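PDB 5NV9: Sodium/sialic acid symporter SiaT from Proteus mirabilis, which couples the inward sodium gradient to uptake of the sialic acid N-acetylneuraminic acid across the bacterial inner membrane, with two sodium ions per substrate. Local coordinates for residues S74-I79 / F288-S293; I236-I241 / D455-F460. All blocks are in the same frame, centred on the assembly; numbering follows the deposited sequence.

Interaction 1 of 2, residues S74-I79 / F288-S293; sequences SDWTFI and FFAIGS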
loop_
_atom_site.group_PDB
_atom_site.type_symbol
_atom_site.label_atom_id
_atom_site.label_comp_id
_atom_site.label_asym_id
_atom_site.label_seq_id
_atom_site.Cartn_x
_atom_site.Cartn_y
_atom_site.Cartn_z
ATOM N N SER A 74 3.180 18.979 -12.064
ATOM C CA SER A 74 2.803 18.511 -13.405
ATOM C C SER A 74 1.306 18.529 -13.613
ATOM O O SER A 74 0.746 19.569 -13.914
ATOM C CB SER A 74 3.390 17.103 -13.704
ATOM O OG SER A 74 2.833 16.182 -12.793
ATOM N N ASP A 75 0.664 17.360 -13.538
ATOM C CA ASP A 75 -0.700 17.281 -13.912
ATOM C C ASP A 75 -1.475 16.177 -13.153
ATOM O O ASP A 75 -0.988 15.608 -12.155
ATOM C CB ASP A 75 -0.734 17.106 -15.420
ATOM C CG ASP A 75 0.043 15.871 -15.893
ATOM O OD1 ASP A 75 -0.211 14.754 -15.394
ATOM O OD2 ASP A 75 0.861 15.983 -16.819
ATOM N N TRP A 76 -2.691 15.882 -13.600
ATOM C CA TRP A 76 -3.505 14.844 -12.972
ATOM C C TRP A 76 -3.429 13.526 -13.710
ATOM O O TRP A 76 -4.192 12.639 -13.371
ATOM C CB TRP A 76 -4.971 15.249 -12.949
ATOM C CG TRP A 76 -5.362 16.292 -11.953
ATOM C CD1 TRP A 76 -4.646 17.386 -11.578
ATOM C CD2 TRP A 76 -6.598 16.364 -11.275
ATOM N NE1 TRP A 76 -5.344 18.106 -10.645
ATOM C CE2 TRP A 76 -6.544 17.489 -10.427
ATOM C CE3 TRP A 76 -7.742 15.535 -11.249
ATOM C CZ2 TRP A 76 -7.611 17.868 -9.615
ATOM C CZ3 TRP A 76 -8.786 15.889 -10.416
ATOM C CH2 TRP A 76 -8.704 17.042 -9.576
ATOM N N THR A 77 -2.549 13.346 -14.688
ATOM C CA THR A 77 -2.643 12.094 -15.465
ATOM C C THR A 77 -2.600 10.791 -14.643
ATOM O O THR A 77 -3.246 9.843 -15.003
ATOM C CB THR A 77 -1.618 12.011 -16.596
ATOM O OG1 THR A 77 -0.315 12.249 -16.101
ATOM C CG2 THR A 77 -1.956 12.998 -17.660
ATOM N N PHE A 78 -1.822 10.752 -13.567
ATOM C CA PHE A 78 -1.741 9.597 -12.704
ATOM C C PHE A 78 -3.050 9.125 -12.073
ATOM O O PHE A 78 -3.170 7.975 -11.699
ATOM C CB PHE A 78 -0.750 9.846 -11.584
ATOM C CG PHE A 78 0.687 9.545 -11.944
ATOM C CD1 PHE A 78 1.260 10.011 -13.150
ATOM C CD2 PHE A 78 1.509 8.913 -11.019
ATOM C CE1 PHE A 78 2.598 9.775 -13.446
ATOM C CE2 PHE A 78 2.858 8.645 -11.326
ATOM C CZ PHE A 78 3.401 9.093 -12.531
ATOM N N ILE A 79 -4.039 10.014 -11.967
ATOM C CA ILE A 79 -5.325 9.671 -11.398
ATOM C C ILE A 79 -5.990 8.554 -12.236
ATOM O O ILE A 79 -6.821 7.811 -11.717
ATOM C CB ILE A 79 -6.263 10.913 -11.175
ATOM C CG1 ILE A 79 -7.229 10.650 -10.008
ATOM C CG2 ILE A 79 -7.010 11.299 -12.471
ATOM C CD1 ILE A 79 -8.248 11.736 -9.768
ATOM N N PHE A 288 -6.461 14.612 -3.213
ATOM C CA PHE A 288 -4.996 14.751 -3.157
ATOM C C PHE A 288 -4.450 15.481 -4.408
ATOM O O PHE A 288 -3.564 16.313 -4.299
ATOM C CB PHE A 288 -4.320 13.419 -2.874
ATOM C CG PHE A 288 -4.559 12.935 -1.474
ATOM C CD1 PHE A 288 -3.871 13.503 -0.403
ATOM C CD2 PHE A 288 -5.496 11.972 -1.196
ATOM C CE1 PHE A 288 -4.141 13.121 0.921
ATOM C CE2 PHE A 288 -5.775 11.587 0.129
ATOM C CZ PHE A 288 -5.073 12.134 1.178
ATOM N N PHE A 289 -4.999 15.180 -5.573
ATOM C CA PHE A 289 -4.649 15.919 -6.797
ATOM C C PHE A 289 -5.107 17.361 -6.644
ATOM O O PHE A 289 -4.334 18.284 -6.913
ATOM C CB PHE A 289 -5.298 15.262 -8.035
ATOM C CG PHE A 289 -4.600 14.001 -8.440
ATOM C CD1 PHE A 289 -3.455 14.073 -9.208
ATOM C CD2 PHE A 289 -5.010 12.738 -7.963
ATOM C CE1 PHE A 289 -2.772 12.906 -9.582
ATOM C CE2 PHE A 289 -4.293 11.578 -8.314
ATOM C CZ PHE A 289 -3.159 11.670 -9.115
ATOM N N ALA A 290 -6.358 17.549 -6.205
ATOM C CA ALA A 290 -6.923 18.888 -6.088
ATOM C C ALA A 290 -6.104 19.739 -5.159
ATOM O O ALA A 290 -5.884 20.938 -5.440
ATOM C CB ALA A 290 -8.403 18.872 -5.714
ATOM N N ILE A 291 -5.563 19.116 -4.112
ATOM C CA ILE A 291 -4.662 19.814 -3.212
ATOM C C ILE A 291 -3.388 20.396 -3.879
ATOM O O ILE A 291 -3.056 21.569 -3.632
ATOM C CB ILE A 291 -4.312 18.983 -1.954
ATOM C CG1 ILE A 291 -5.518 18.926 -1.027
ATOM C CG2 ILE A 291 -3.172 19.605 -1.189
ATOM C CD1 ILE A 291 -5.449 17.703 -0.129
ATOM N N GLY A 292 -2.697 19.591 -4.706
ATOM C CA GLY A 292 -1.532 20.051 -5.464
ATOM C C GLY A 292 -1.871 21.139 -6.442
ATOM O O GLY A 292 -1.170 22.108 -6.543
ATOM N N SER A 293 -2.976 21.018 -7.144
ATOM C CA SER A 293 -3.412 22.101 -7.993
ATOM C C SER A 293 -3.762 23.398 -7.238
ATOM O O SER A 293 -3.398 24.527 -7.657
ATOM C CB SER A 293 -4.603 21.598 -8.817
ATOM O OG SER A 293 -4.184 20.549 -9.661
#
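Near the sialic acid pocket, on the periplasmic side of the transporter, Trp76 in the loop between helix 61-73 and helix 80-87 packs on Phe289 and Ser293 of helix 267-301. Phe289 CB lies over the centre of the indole, 3.7 Å from the centroid of the Trp76 six-membered ring, as a CH-pi contact. At the indole rim, Trp76 NE1 donates to Ser293 OG at 2.9 Å; the N-H...O angle is 168° and the acceptor lies in the ring plane. Face and rim are thus held by residues one helical turn apart, which fixes how the indole is rotated. Trp76 CG is anti to the carbonyl carbon (chi1 -75°), beside the backbone N. The benzo side of the indole reaches the helix backbone, with Trp76 CZ2 3.6 Å from Ala290 N. Phe221 meets the indole edge-to-face. In this LeuT-fold protein the contact ties the loop leading into helix 80-87, whose Gln82 binds the substrate, to a long membrane helix. The Phe289 ring lies obliquely to the indole, its plane at 40° to the five-membered ring of Trp76. Ile79 CB covers one face of that phenyl, offset toward the rim, and Ile79 CG1 comes within 3.5 Å of Phe289 CE2. Phe289 CZ lies against the backbone of the turn, 3.4 Å from Ile79 N, and Phe78 CB approaches this same CZ at the ring edge, at 3.9 Å. From helix 61-73, Ile67 and Ala71 also touch Phe289. The loop around Trp76 is shaped by an Asx turn: Asp75 OD1 accepts from Thr77 N at 2.8 Å on its anti side and from Thr77 OG1 at 2.6 Å on its syn side.

Interaction 2 of 2, residues I236-I241 / D455-F460; sequences IPVLMI and DLNFFF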
loop_
_atom_site.group_PDB
_atom_site.type_symbol
_atom_site.label_atom_id
_atom_site.label_comp_id
_atom_site.label_asym_id
_atom_site.label_seq_id
_atom_site.Cartn_x
_atom_site.Cartn_y
_atom_site.Cartn_z
ATOM N N ILE A 236 0.529 8.971 -20.728
ATOM C CA ILE A 236 -0.754 8.410 -20.396
ATOM C C ILE A 236 -0.878 6.904 -20.718
ATOM O O ILE A 236 -1.359 6.132 -19.901
ATOM C CB ILE A 236 -1.902 9.240 -21.026
ATOM C CG1 ILE A 236 -2.081 10.590 -20.280
ATOM C CG2 ILE A 236 -3.185 8.427 -20.976
ATOM C CD1 ILE A 236 -2.732 11.700 -21.114
ATOM N N PRO A 237 -0.488 6.487 -21.933
ATOM C CA PRO A 237 -0.440 5.032 -22.217
ATOM C C PRO A 237 0.490 4.225 -21.295
ATOM O O PRO A 237 0.095 3.156 -20.807
ATOM C CB PRO A 237 0.089 4.979 -23.658
ATOM C CG PRO A 237 -0.292 6.300 -24.241
ATOM C CD PRO A 237 -0.189 7.297 -23.130
ATOM N N VAL A 238 1.690 4.741 -21.019
ATOM C CA VAL A 238 2.655 4.043 -20.103
ATOM C C VAL A 238 2.137 3.843 -18.670
ATOM O O VAL A 238 2.149 2.740 -18.106
ATOM C CB VAL A 238 4.004 4.778 -20.115
ATOM C CG1 VAL A 238 4.988 4.117 -19.153
ATOM C CG2 VAL A 238 4.538 4.774 -21.548
ATOM N N LEU A 239 1.631 4.923 -18.074
ATOM C CA LEU A 239 1.056 4.829 -16.755
ATOM C C LEU A 239 -0.270 4.010 -16.716
ATOM O O LEU A 239 -0.534 3.361 -15.725
ATOM C CB LEU A 239 0.914 6.210 -16.101
ATOM C CG LEU A 239 -0.079 7.152 -16.728
ATOM C CD1 LEU A 239 -1.458 6.791 -16.225
ATOM C CD2 LEU A 239 0.213 8.618 -16.396
HETATM N N MSE A 240 -1.056 3.984 -17.788
HETATM C CA MSE A 240 -2.220 3.114 -17.856
HETATM C C MSE A 240 -1.841 1.643 -17.824
HETATM O O MSE A 240 -2.382 0.903 -17.014
HETATM C CB MSE A 240 -3.082 3.379 -19.079
HETATM C CG MSE A 240 -3.916 4.613 -18.797
HETATM SE SE MSE A 240 -4.946 5.158 -20.398
HETATM C CE MSE A 240 -6.514 4.069 -19.869
ATOM N N ILE A 241 -0.910 1.201 -18.675
ATOM C CA ILE A 241 -0.463 -0.185 -18.619
ATOM C C ILE A 241 0.273 -0.464 -17.310
ATOM O O ILE A 241 0.003 -1.478 -16.654
ATOM C CB ILE A 241 0.462 -0.590 -19.779
ATOM C CG1 ILE A 241 -0.087 -0.109 -21.102
ATOM C CG2 ILE A 241 0.543 -2.116 -19.862
ATOM C CD1 ILE A 241 1.020 0.072 -22.118
ATOM N N ASP A 455 16.895 1.732 -20.502
ATOM C CA ASP A 455 16.320 2.980 -20.052
ATOM C C ASP A 455 14.796 2.962 -19.985
ATOM O O ASP A 455 14.163 4.020 -19.885
ATOM C CB ASP A 455 16.790 4.082 -20.978
ATOM C CG ASP A 455 18.232 4.378 -20.773
ATOM O OD1 ASP A 455 18.690 4.403 -19.590
ATOM O OD2 ASP A 455 18.918 4.553 -21.796
ATOM N N LEU A 456 14.221 1.769 -20.016
ATOM C CA LEU A 456 12.791 1.627 -19.932
ATOM C C LEU A 456 12.279 2.329 -18.687
ATOM O O LEU A 456 12.876 2.242 -17.640
ATOM C CB LEU A 456 12.395 0.164 -19.828
ATOM C CG LEU A 456 12.512 -0.604 -21.111
ATOM C CD1 LEU A 456 12.347 -2.051 -20.697
ATOM C CD2 LEU A 456 11.445 -0.135 -22.099
ATOM N N ASN A 457 11.157 2.995 -18.852
ATOM C CA ASN A 457 10.429 3.611 -17.773
ATOM C C ASN A 457 10.070 2.569 -16.688
ATOM O O ASN A 457 9.809 1.402 -16.971
ATOM C CB ASN A 457 9.171 4.310 -18.380
ATOM C CG ASN A 457 8.411 5.115 -17.316
ATOM O OD1 ASN A 457 7.636 4.542 -16.529
ATOM N ND2 ASN A 457 8.721 6.396 -17.212
ATOM N N PHE A 458 10.080 2.966 -15.430
ATOM C CA PHE A 458 9.767 2.030 -14.317
ATOM C C PHE A 458 8.392 1.388 -14.414
ATOM O O PHE A 458 8.180 0.300 -13.888
ATOM C CB PHE A 458 9.934 2.720 -12.947
ATOM C CG PHE A 458 8.888 3.755 -12.672
ATOM C CD1 PHE A 458 9.067 5.075 -13.103
ATOM C CD2 PHE A 458 7.740 3.427 -12.000
ATOM C CE1 PHE A 458 8.107 6.045 -12.866
ATOM C CE2 PHE A 458 6.776 4.395 -11.746
ATOM C CZ PHE A 458 6.953 5.698 -12.199
ATOM N N PHE A 459 7.444 2.046 -15.068
ATOM C CA PHE A 459 6.117 1.463 -15.265
ATOM C C PHE A 459 6.117 0.148 -16.044
ATOM O O PHE A 459 5.157 -0.628 -15.940
ATOM C CB PHE A 459 5.119 2.434 -15.912
ATOM C CG PHE A 459 4.504 3.410 -14.942
ATOM C CD1 PHE A 459 3.709 2.977 -13.889
ATOM C CD2 PHE A 459 4.758 4.788 -15.074
ATOM C CE1 PHE A 459 3.122 3.888 -12.999
ATOM C CE2 PHE A 459 4.163 5.702 -14.217
ATOM C CZ PHE A 459 3.359 5.248 -13.164
ATOM N N PHE A 460 7.176 -0.102 -16.795
ATOM C CA PHE A 460 7.280 -1.328 -17.554
ATOM C C PHE A 460 7.741 -2.545 -16.755
ATOM O O PHE A 460 7.594 -3.650 -17.238
ATOM C CB PHE A 460 8.195 -1.098 -18.728
ATOM C CG PHE A 460 7.545 -0.309 -19.834
ATOM C CD1 PHE A 460 6.423 -0.775 -20.441
ATOM C CD2 PHE A 460 8.055 0.932 -20.237
ATOM C CE1 PHE A 460 5.775 -0.041 -21.455
ATOM C CE2 PHE A 460 7.453 1.635 -21.255
ATOM C CZ PHE A 460 6.303 1.156 -21.867
#
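Leu239 rests its backbone and first side-chain carbon on the flat face of Phe459, where the start of helix 236-253 meets the Asn457-capped start of helix 459-475, joining two transmembrane helices of the LeuT-fold protein at their periplasmic ends. Leu239 CA stands 4.0 Å from the centroid of the Phe459 ring, only 7° off the ring normal, a CH-pi contact over the centre; Leu239 CB lies nearer the rim, 3.8 Å from Phe459 CE2. Phe458 CE2 covers the centre of the opposite face, which leaves the phenyl held between the neighbouring helix and its own chain. Phe243, a residue of the substrate pocket, meets the ring edge-to-face. Val238 divides its branches between two aromatic residues. Val238 CG1, anti to the backbone N (chi1 178°), is 3.7 Å from Phe459 CB, and Val238 CG2 meets Phe460 CZ at 4.0 Å, these two side chains crossing at about a right angle. The same CG1 also abuts the amide of Asn457. That amide has its own anchors: ND2 donates to Thr232 O and Ser234 OG, which settles which end of the group is oxygen. Asn457 OD1, 3.8 Å from Val238 CG1, accepts a capping bond from Phe459 N at 2.9 Å, with an N-H...O angle of 163° and the donor tilted from the carbonyl plane.

In the fold
The centres of interactions 1 and 2 are about 18 Å apart, yet their segments touch directly, and along the chain they alternate. Residues 74-79 pack on residues 236-241: Thr77 CG2 is 3.6 Å from Ile236 CG1, and Phe78 CD1 is 3.7 Å from Leu239 CD2. Phe78 also reaches residues 455-460, with Phe78 CZ 3.9 Å from Phe459 CE2, and meets edge-to-face Phe243, the pocket residue that borders Phe459. Between nearest atoms, the bound N-acetylneuraminic acid is about 5 Å from the side chain of Phe78 and about 7 Å from that of Phe459. Ile79 lies three residues before the substrate-binding Gln82, their side chains about 4 Å apart at the nearest atoms.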